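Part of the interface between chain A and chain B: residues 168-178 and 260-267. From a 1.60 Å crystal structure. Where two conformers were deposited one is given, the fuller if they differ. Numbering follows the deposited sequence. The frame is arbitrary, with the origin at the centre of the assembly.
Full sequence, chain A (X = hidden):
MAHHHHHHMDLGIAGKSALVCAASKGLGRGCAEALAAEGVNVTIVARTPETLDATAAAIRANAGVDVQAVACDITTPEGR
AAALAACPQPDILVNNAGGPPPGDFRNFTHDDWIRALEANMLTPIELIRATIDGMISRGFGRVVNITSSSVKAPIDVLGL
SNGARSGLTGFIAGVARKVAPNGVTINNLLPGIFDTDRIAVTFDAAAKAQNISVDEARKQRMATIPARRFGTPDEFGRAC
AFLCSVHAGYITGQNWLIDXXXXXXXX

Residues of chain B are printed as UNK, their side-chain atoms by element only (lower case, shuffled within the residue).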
# COMPACT_ATOMS: atom_id res chain seq x y z
N LEU A 168 10.34 -12.24 -3.07
CA LEU A 168 11.20 -11.54 -4.03
C LEU A 168 10.97 -10.04 -3.94
O LEU A 168 11.92 -9.26 -3.88
CB LEU A 168 10.91 -12.03 -5.45
CG LEU A 168 11.68 -11.26 -6.53
CD1 LEU A 168 13.18 -11.46 -6.33
CD2 LEU A 168 11.27 -11.73 -7.93
N THR A 169 9.70 -9.64 -3.95
CA THR A 169 9.36 -8.22 -4.04
C THR A 169 9.90 -7.44 -2.84
O THR A 169 10.40 -6.32 -2.99
CB THR A 169 7.85 -8.07 -4.14
OG1 THR A 169 7.40 -8.79 -5.30
CG2 THR A 169 7.46 -6.60 -4.30
N GLY A 170 9.79 -8.03 -1.64
CA GLY A 170 10.31 -7.36 -0.46
C GLY A 170 11.82 -7.19 -0.50
O GLY A 170 12.35 -6.17 -0.05
N PHE A 171 12.53 -8.18 -1.05
CA PHE A 171 13.97 -8.04 -1.20
C PHE A 171 14.32 -7.02 -2.28
O PHE A 171 15.23 -6.20 -2.09
CB PHE A 171 14.61 -9.39 -1.54
CG PHE A 171 16.04 -9.26 -2.00
CD1 PHE A 171 17.05 -8.99 -1.09
CD2 PHE A 171 16.36 -9.36 -3.35
CE1 PHE A 171 18.37 -8.83 -1.51
CE2 PHE A 171 17.67 -9.20 -3.78
CZ PHE A 171 18.67 -8.95 -2.86
N ILE A 172 13.63 -7.07 -3.42
CA ILE A 172 13.93 -6.16 -4.52
C ILE A 172 13.84 -4.71 -4.06
O ILE A 172 14.60 -3.85 -4.52
CB ILE A 172 12.99 -6.43 -5.71
CG1 ILE A 172 13.31 -7.77 -6.37
CG2 ILE A 172 13.02 -5.27 -6.73
CD1 ILE A 172 14.74 -7.85 -6.93
N ALA A 173 12.90 -4.42 -3.15
CA ALA A 173 12.73 -3.05 -2.68
C ALA A 173 14.04 -2.49 -2.14
O ALA A 173 14.38 -1.32 -2.38
CB ALA A 173 11.65 -2.98 -1.60
N GLY A 174 14.80 -3.32 -1.41
CA GLY A 174 16.05 -2.86 -0.85
C GLY A 174 17.16 -2.72 -1.88
O GLY A 174 17.85 -1.71 -1.93
N VAL A 175 17.34 -3.75 -2.72
CA VAL A 175 18.45 -3.70 -3.67
C VAL A 175 18.22 -2.61 -4.72
O VAL A 175 19.17 -1.95 -5.15
CB VAL A 175 18.70 -5.08 -4.30
CG1 VAL A 175 17.52 -5.55 -5.13
CG2 VAL A 175 19.98 -5.06 -5.15
N ALA A 176 16.97 -2.39 -5.14
CA ALA A 176 16.71 -1.31 -6.09
C ALA A 176 17.24 0.01 -5.56
O ALA A 176 17.91 0.77 -6.27
CB ALA A 176 15.20 -1.20 -6.38
N ARG A 177 16.98 0.31 -4.30
CA ARG A 177 17.42 1.61 -3.81
C ARG A 177 18.92 1.63 -3.55
O ARG A 177 19.55 2.68 -3.68
CB ARG A 177 16.60 1.97 -2.57
CG ARG A 177 15.16 2.34 -2.99
CD ARG A 177 14.15 2.06 -1.91
NE ARG A 177 12.81 2.50 -2.27
CZ ARG A 177 11.85 1.69 -2.73
NH1 ARG A 177 12.10 0.40 -2.90
NH2 ARG A 177 10.65 2.17 -3.00
N LYS A 178 19.51 0.47 -3.24
CA LYS A 178 20.95 0.37 -2.98
C LYS A 178 21.77 0.68 -4.23
O LYS A 178 22.80 1.36 -4.15
CB LYS A 178 21.27 -1.03 -2.46
CG LYS A 178 22.74 -1.29 -2.19
CD LYS A 178 23.22 -0.37 -1.09
CE LYS A 178 23.73 -1.14 0.10
NZ LYS A 178 24.16 -0.22 1.18
N UNK B 260 13.06 8.34 -8.69
CA UNK B 260 14.42 7.90 -8.45
C UNK B 260 14.61 7.08 -7.20
O UNK B 260 15.71 7.03 -6.65
N UNK B 261 13.55 6.41 -6.74
CA UNK B 261 13.65 5.59 -5.54
C UNK B 261 13.52 6.32 -4.22
O UNK B 261 13.70 5.69 -3.18
N UNK B 262 13.20 7.62 -4.22
CA UNK B 262 13.25 8.40 -2.98
C UNK B 262 12.23 7.91 -1.94
O UNK B 262 12.55 7.84 -0.75
c UNK B 262 13.02 9.88 -3.27
N UNK B 263 11.01 7.61 -2.36
CA UNK B 263 10.04 7.02 -1.45
C UNK B 263 10.53 5.65 -1.01
O UNK B 263 10.86 4.82 -1.85
c UNK B 263 7.25 4.83 -1.98
c UNK B 263 5.72 4.54 -0.17
c UNK B 263 7.06 6.51 -0.28
o UNK B 263 4.75 3.79 0.46
c UNK B 263 6.09 5.75 0.36
c UNK B 263 8.69 6.89 -2.17
c UNK B 263 7.66 6.06 -1.45
c UNK B 263 6.29 4.08 -1.35
N UNK B 264 10.60 5.38 0.30
CA UNK B 264 11.23 4.14 0.76
C UNK B 264 10.30 2.94 0.85
O UNK B 264 10.78 1.84 1.15
c UNK B 264 10.71 5.50 2.64
c UNK B 264 10.32 6.30 1.41
c UNK B 264 11.72 4.52 2.17
N UNK B 265 9.00 3.11 0.62
CA UNK B 265 8.08 2.00 0.81
C UNK B 265 8.20 0.95 -0.28
O UNK B 265 8.44 1.24 -1.45
N UNK B 266 8.01 -0.30 0.13
CA UNK B 266 8.09 -1.41 -0.80
C UNK B 266 7.05 -1.29 -1.91
O UNK B 266 7.33 -1.60 -3.08
c UNK B 266 7.91 -2.71 -0.03
c UNK B 266 8.00 -3.94 -0.95
o UNK B 266 8.94 -2.76 0.96
N UNK B 267 5.85 -0.84 -1.57
CA UNK B 267 4.79 -0.66 -2.55
C UNK B 267 4.35 0.78 -2.61
O UNK B 267 4.32 1.43 -1.57
OXT UNK B 267 4.01 1.30 -3.66
c UNK B 267 4.56 -5.09 -1.35
c UNK B 267 3.78 -3.64 -3.56
c UNK B 267 3.59 -1.53 -2.20
c UNK B 267 4.27 -3.73 -1.23
c UNK B 267 4.06 -4.99 -3.69
c UNK B 267 4.45 -5.71 -2.58
c UNK B 267 3.88 -3.00 -2.33
o UNK B 267 4.73 -7.06 -2.71
O HOH W 1 10.61 -4.70 1.75
O HOH W 2 10.01 -1.50 -3.88

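Position 260 of chain B has no side-chain atoms, and nothing of the helix A:168-178 comes near it. Its phi of 60° favours glycine by itself, and the residue is B:Gly260.

Position 261 is equally bare. At phi 83° and psi 7° a CB would be jammed against the carbonyl oxygen of the preceding residue, which by itself calls for glycine. The helix is close here, for that CB would lie 3.6 Å from CG of A:Arg177. O of B:Gly261 accepts a weak hydrogen bond from NE of A:Arg177 at 3.4 Å.

Position 262 carries one carbon, directed away from the helix and without a partner there. A single methyl is alanine, B:Ala262.

Position 263 has one carbon leading to a six-carbon ring that bears an oxygen, which is tyrosine. The side chain of B:Tyr263 leaves sideways, and its ring comes no closer than 4.4 Å, CD2 to NH2 of A:Arg177. Its backbone does more: O accepts from NE of A:Arg177 at 3.1 Å and from NH2 at 2.9 Å, lying near the edge of the guanidinium.

At 264 three carbons close a ring onto the backbone nitrogen, so this is B:Pro264. Its CA-to-CB bond points away from the helix, while its backbone C lies over one face of the guanidinium and its CA stands 3.8 Å from NE of A:Arg177. The ring restrains phi, here -88°.

Position 265 lacks side-chain atoms. An ideal CB would lie 2.3 Å from OH of B:Tyr263, a clash that B:Gly265 avoids. Its O lies 2.9 Å from NH2 of A:Arg177, at an angle too poor for a hydrogen bond.

Position 266 has a carbon carrying one oxygen and one carbon, the branched pattern of threonine. In B:Thr266, CG2 lies 4.2 Å from CA of A:Gly170, and OG1 is 3.7 Å from CB of A:Ala173. The hydroxyl donates to water 1 (OG1 to water O, 2.7 Å), which in turn donates to O of A:Gly170, so one short side chain serves both apolar packing and a polar bridge.

Position 267 again shows a carbon and an oxygen-bearing six-carbon ring, and its OXT marks the C-terminus: B:Tyr267. CB points away, but the long side chain brings OH within 3.2 Å of CG2 of A:Thr169.

The contact thus joins two parts. A:Arg177, steadied by NH1 donating to O of A:Ala173 at 2.9 Å, reads backbone carbonyls of the loop; earlier in the helix, A:Gly170 and A:Ala173 pack against B:Thr266. Water 2 links them, accepting from NH1 of A:Arg177 and donating to O of B:Thr266.

Chain B (260-267) GGAYPGTY
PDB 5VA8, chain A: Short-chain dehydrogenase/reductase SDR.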